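Local structure of DUF6836 domain-containing protein (Clostridium leptum, 4PW1) at the interface of chains A and B. The protein is of unknown function and folds as an antiparallel beta-sheet surrounded by alpha-helices, packing against a second copy in the crystal. Sequence-based numbering; all coordinates share one arbitrary frame. Chains: chain A/B, Uncharacterized protein.

Contact 1: the interface of chains A and B. Residues chain A 231, 233, 251; chain B 21-23.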
ATOM      1  N   GLY A 231     -11.407 -12.978  -7.644  1.00 48.82           N
ATOM      2  CA  GLY A 231     -10.038 -12.437  -7.556  1.00 50.64           C
ATOM      3  C   GLY A 231      -9.733 -11.251  -8.473  1.00 42.97           C
ATOM      4  O   GLY A 231      -8.685 -10.622  -8.332  1.00 39.18           O
ATOM      5  N   SER A 233      -9.788  -7.570  -9.421  1.00 37.29           N
ATOM      6  CA  SER A 233     -10.019  -6.344  -8.710  1.00 38.26           C
ATOM      7  C   SER A 233      -9.486  -5.111  -9.450  1.00 35.67           C
ATOM      8  O   SER A 233      -8.657  -5.175 -10.365  1.00 26.23           O
ATOM      9  CB  SER A 233      -9.445  -6.447  -7.313  1.00 44.86           C
ATOM     10  OG  SER A 233      -8.045  -6.423  -7.367  1.00 40.71           O
ATOM     11  N   LYS A 251      -6.574  -5.740 -12.270  1.00 19.32           N
ATOM     12  CA  LYS A 251      -5.928  -7.005 -12.127  1.00 21.94           C
ATOM     13  C   LYS A 251      -6.937  -8.148 -12.261  1.00 24.94           C
ATOM     14  O   LYS A 251      -7.835  -8.279 -11.439  1.00 25.24           O
ATOM     15  CB  LYS A 251      -5.261  -7.085 -10.750  1.00 21.79           C
ATOM     16  CG  LYS A 251      -4.521  -8.403 -10.531  1.00 28.61           C
ATOM     17  CD  LYS A 251      -3.933  -8.493  -9.113  1.00 34.47           C
ATOM     18  CE  LYS A 251      -3.141  -9.796  -8.908  1.00 45.13           C
ATOM     19  NZ  LYS A 251      -3.985 -10.817  -8.240  1.00 65.04           N
TER
ATOM     20  N   ASN B  21      -7.993  -4.861  -1.569  1.00 39.94           N
ATOM     21  CA  ASN B  21      -8.313  -5.952  -2.535  1.00 38.54           C
ATOM     22  C   ASN B  21      -7.041  -6.567  -3.110  1.00 46.96           C
ATOM     23  O   ASN B  21      -5.915  -6.152  -2.664  1.00 37.39           O
ATOM     24  CB  ASN B  21      -9.341  -5.505  -3.606  1.00 46.74           C
ATOM     25  CG  ASN B  21      -8.843  -4.386  -4.546  1.00 51.09           C
ATOM     26  OD1 ASN B  21      -7.654  -4.271  -4.833  1.00 53.72           O
ATOM     27  ND2 ASN B  21      -9.791  -3.586  -5.074  1.00 38.37           N
ATOM     28  N   SER B  22      -7.169  -7.549  -4.039  1.00 34.88           N
ATOM     29  CA  SER B  22      -5.923  -8.296  -4.511  1.00 45.14           C
ATOM     30  C   SER B  22      -4.937  -7.389  -5.266  1.00 43.64           C
ATOM     31  O   SER B  22      -3.742  -7.641  -5.307  1.00 37.93           O
ATOM     32  CB  SER B  22      -6.189  -9.485  -5.494  1.00 43.50           C
ATOM     33  OG  SER B  22      -7.481 -10.021  -5.418  1.00 56.30           O
ATOM     34  N   GLY B  23      -5.473  -6.352  -5.911  1.00 39.77           N
ATOM     35  CA  GLY B  23      -4.666  -5.463  -6.743  1.00 42.53           C
ATOM     36  C   GLY B  23      -3.922  -4.381  -6.001  1.00 43.85           C
ATOM     37  O   GLY B  23      -3.420  -3.447  -6.629  1.00 36.11           O
TER
HETATM   38  O   HOH W   1      -6.839  -3.453  -7.314  1.00 57.41           O

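Contact 2: the interface of chains A and B. Residues chain A 21-23; chain B 226-227, 232-235.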
ATOM      1  N   ASN A  21      -1.293   6.841   5.939  1.00 30.00           N
ATOM      2  CA  ASN A  21      -0.338   7.767   6.577  1.00 30.56           C
ATOM      3  C   ASN A  21       1.012   7.723   5.882  1.00 33.62           C
ATOM      4  O   ASN A  21       1.165   6.992   4.857  1.00 28.23           O
ATOM      5  CB  ASN A  21      -0.293   7.581   8.127  1.00 35.02           C
ATOM      6  CG  ASN A  21       0.229   6.211   8.577  1.00 36.65           C
ATOM      7  OD1 ASN A  21       1.055   5.584   7.902  1.00 38.79           O
ATOM      8  ND2 ASN A  21      -0.219   5.769   9.750  1.00 34.45           N
ATOM      9  N   SER A  22       1.985   8.499   6.376  1.00 33.66           N
ATOM     10  CA  SER A  22       3.262   8.655   5.649  1.00 38.19           C
ATOM     11  C   SER A  22       4.091   7.355   5.636  1.00 34.11           C
ATOM     12  O   SER A  22       4.942   7.178   4.790  1.00 35.59           O
ATOM     13  CB  SER A  22       4.089   9.781   6.277  1.00 37.68           C
ATOM     14  OG  SER A  22       4.380   9.462   7.623  1.00 49.19           O
ATOM     15  N   GLY A  23       3.831   6.449   6.569  1.00 28.97           N
ATOM     16  CA  GLY A  23       4.543   5.148   6.626  1.00 32.14           C
ATOM     17  C   GLY A  23       3.977   4.031   5.759  1.00 30.34           C
ATOM     18  O   GLY A  23       4.355   2.863   5.915  1.00 29.57           O
TER
ATOM     19  N   TYR B 226      -1.569   5.311  13.289  1.00 19.95           N
ATOM     20  CA  TYR B 226      -1.490   6.508  14.107  1.00 20.68           C
ATOM     21  C   TYR B 226      -0.502   7.440  13.477  1.00 21.87           C
ATOM     22  O   TYR B 226       0.508   6.990  12.966  1.00 23.67           O
ATOM     23  CB  TYR B 226      -0.970   6.161  15.504  1.00 20.82           C
ATOM     24  CG  TYR B 226      -1.842   5.194  16.211  1.00 21.08           C
ATOM     25  CD1 TYR B 226      -1.658   3.831  16.054  1.00 23.22           C
ATOM     26  CD2 TYR B 226      -2.849   5.631  17.041  1.00 24.68           C
ATOM     27  CE1 TYR B 226      -2.482   2.935  16.689  1.00 26.38           C
ATOM     28  CE2 TYR B 226      -3.682   4.739  17.673  1.00 26.97           C
ATOM     29  CZ  TYR B 226      -3.497   3.381  17.478  1.00 25.32           C
ATOM     30  OH  TYR B 226      -4.302   2.450  18.104  1.00 26.00           O
ATOM     31  N   SER B 227      -0.751   8.736  13.541  1.00 24.59           N
ATOM     32  CA  SER B 227       0.219   9.689  12.977  1.00 28.75           C
ATOM     33  C   SER B 227       0.112  11.048  13.627  1.00 30.41           C
ATOM     34  O   SER B 227      -0.882  11.352  14.256  1.00 29.44           O
ATOM     35  CB  SER B 227       0.035   9.793  11.458  1.00 31.33           C
ATOM     36  OG  SER B 227      -1.271  10.156  11.154  1.00 31.36           O
ATOM     37  N   THR B 232       5.562  12.068  11.450  1.00 31.19           N
ATOM     38  CA  THR B 232       5.790  10.774  12.136  1.00 29.44           C
ATOM     39  C   THR B 232       4.549   9.890  12.068  1.00 25.42           C
ATOM     40  O   THR B 232       3.442  10.348  12.314  1.00 27.17           O
ATOM     41  CB  THR B 232       6.162  10.974  13.596  1.00 32.52           C
ATOM     42  OG1 THR B 232       7.353  11.728  13.650  1.00 37.94           O
ATOM     43  CG2 THR B 232       6.382   9.624  14.309  1.00 32.97           C
ATOM     44  N   SER B 233       4.709   8.634  11.710  1.00 26.83           N
ATOM     45  CA  SER B 233       3.562   7.768  11.695  1.00 27.28           C
ATOM     46  C   SER B 233       3.939   6.343  12.049  1.00 24.51           C
ATOM     47  O   SER B 233       5.102   5.923  11.940  1.00 24.18           O
ATOM     48  CB  SER B 233       2.846   7.864  10.321  1.00 33.83           C
ATOM     49  OG  SER B 233       3.607   7.239   9.327  1.00 32.12           O
HETATM   50  N   MSE B 234       2.938   5.592  12.465  1.00 21.18           N
HETATM   51  CA  MSE B 234       3.161   4.220  12.824  1.00 20.32           C
HETATM   52  C   MSE B 234       1.987   3.376  12.484  1.00 19.42           C
HETATM   53  O   MSE B 234       0.858   3.861  12.381  1.00 23.29           O
HETATM   54  CB  MSE B 234       3.528   4.212  14.301  1.00 22.33           C
HETATM   55  CG  MSE B 234       3.243   2.877  14.929  1.00 34.38           C
HETATM   56 SE   MSE B 234       3.846   2.878  16.818  0.75 30.26          SE
HETATM   57  CE  MSE B 234       2.379   3.857  17.269  1.00 20.16           C
ATOM     58  N   VAL B 235       2.261   2.092  12.269  1.00 17.41           N
ATOM     59  CA  VAL B 235       1.247   1.083  12.145  1.00 17.60           C
ATOM     60  C   VAL B 235       1.550  -0.027  13.114  1.00 19.17           C
ATOM     61  O   VAL B 235       2.689  -0.480  13.220  1.00 18.78           O
ATOM     62  CB  VAL B 235       1.217   0.514  10.715  1.00 18.39           C
ATOM     63  CG1 VAL B 235       0.190  -0.576  10.615  1.00 21.06           C
ATOM     64  CG2 VAL B 235       0.939   1.601   9.730  1.00 22.44           C
TER
HETATM   65  O   HOH W   2      -2.338   7.686  10.796  1.00 30.97           O
HETATM   66  O   HOH W   3       2.827   4.591   9.323  1.00 52.01           O

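Contact 1: the interface of chains A and B
A:Ser233, at the start of strand 233-239, lies over one face of the side-chain amide of B:Asn21. CB of A:Ser233 sits 3.5 Å from the amide carbon CG of B:Asn21, almost straight above the amide plane. The hydroxyl lies over the same face. OG of A:Ser233 is 3.3 Å from the amide oxygen OD1 of B:Asn21, and this bond is weak. OG is placed between the backbone N and the carbonyl carbon of its own residue, chi1 71°. From there it also meets the backbone of chain B. The N-H of B:Gly23 gives OG of A:Ser233 a weak, strongly bent bond, with N and OG 3.0 Å apart. Water 1 links the same two side chains a second time. It is 2.7 Å from OD1 of B:Asn21 and 3.2 Å from OG of A:Ser233.

B:Ser22 turns the other way, towards the turn that precedes the strand. Its chi1 of -23° nearly eclipses OG with the backbone N, an unusual torsion for a serine, so the position of this hydroxyl is less certain. As modelled, OG of B:Ser22 donates to the carbonyl O of A:Gly231 at 3.2 Å, tilted 32° from the carbonyl plane.

A:Lys251 runs alongside. Its chain is extended up to CE and then bends. The methylene CD packs against the backbone of B:Ser22 and B:Gly23. The amine NZ of A:Lys251 ends 3.8 Å from CB of B:Ser22.

Contact 2: the interface of chains A and B
The A:Asn21-A:Ser22-A:Gly23 turn, which leads into strand 24-28 of this DUF6836-family protein, packs on one face of a beta-hairpin in chain B, near its turn. The hairpin is formed by strands 221-227 and 233-239. The side-chain amide of A:Asn21 lies flat against B:Ser233, the first residue of the second strand. CB of B:Ser233 stands over the amide face, 3.6 Å from CG of A:Asn21. The hydroxyl of B:Ser233 is over that face too, so its weak bond to OD1 of A:Asn21 comes from above the amide plane.

OG of B:Ser233 gathers several partners. The hydroxyls of A:Ser22 and B:Ser233 meet with their OG atoms 2.9 Å apart, and which one donates is not decided. A:Ser22 reaches this partner because its OG points between its own N and carbonyl carbon, chi1 61°. The backbone N of A:Gly23 adds a weak, bent bond to OG of B:Ser233. The same N-H also bonds weakly to OD1 of A:Asn21 within the turn, which should help to hold the amide in place. Water 3 lies 2.8 Å from OG of B:Ser233 and also contacts OD1 of A:Asn21.

The amide nitrogen reaches further along the hairpin. ND2 of A:Asn21 is 3.4 Å from the carbonyl O of selenomethionine B:Met234, a weak bond. A straighter contact runs to water 2, 3.0 Å from ND2 of A:Asn21, with an angle of 163° at the hydrogen. Water 2 is in turn 2.7 Å from OG of B:Ser227, so it ties the asparagine to the neighbouring strand. Beside this bridge, CB of A:Asn21 lies 4.0 Å from CB of B:Ser227.

Contact 1 and contact 2 are about 25 Å apart, measured between the centres of their C-alpha atoms. They are twins with the chains exchanged. In each, the turn at residues 21 to 23 of one copy meets A:Ser233 or B:Ser233 of the other, so each subunit supplies both halves. The match is not exact: B:Ser22 and A:Ser22 differ in where their hydroxyls point. The side chain may be able to take either course, though the nearly eclipsed one in contact 1 calls for caution. The reciprocal pairing could suit a dimer, but the structure alone does not show that the protein is one in the cell.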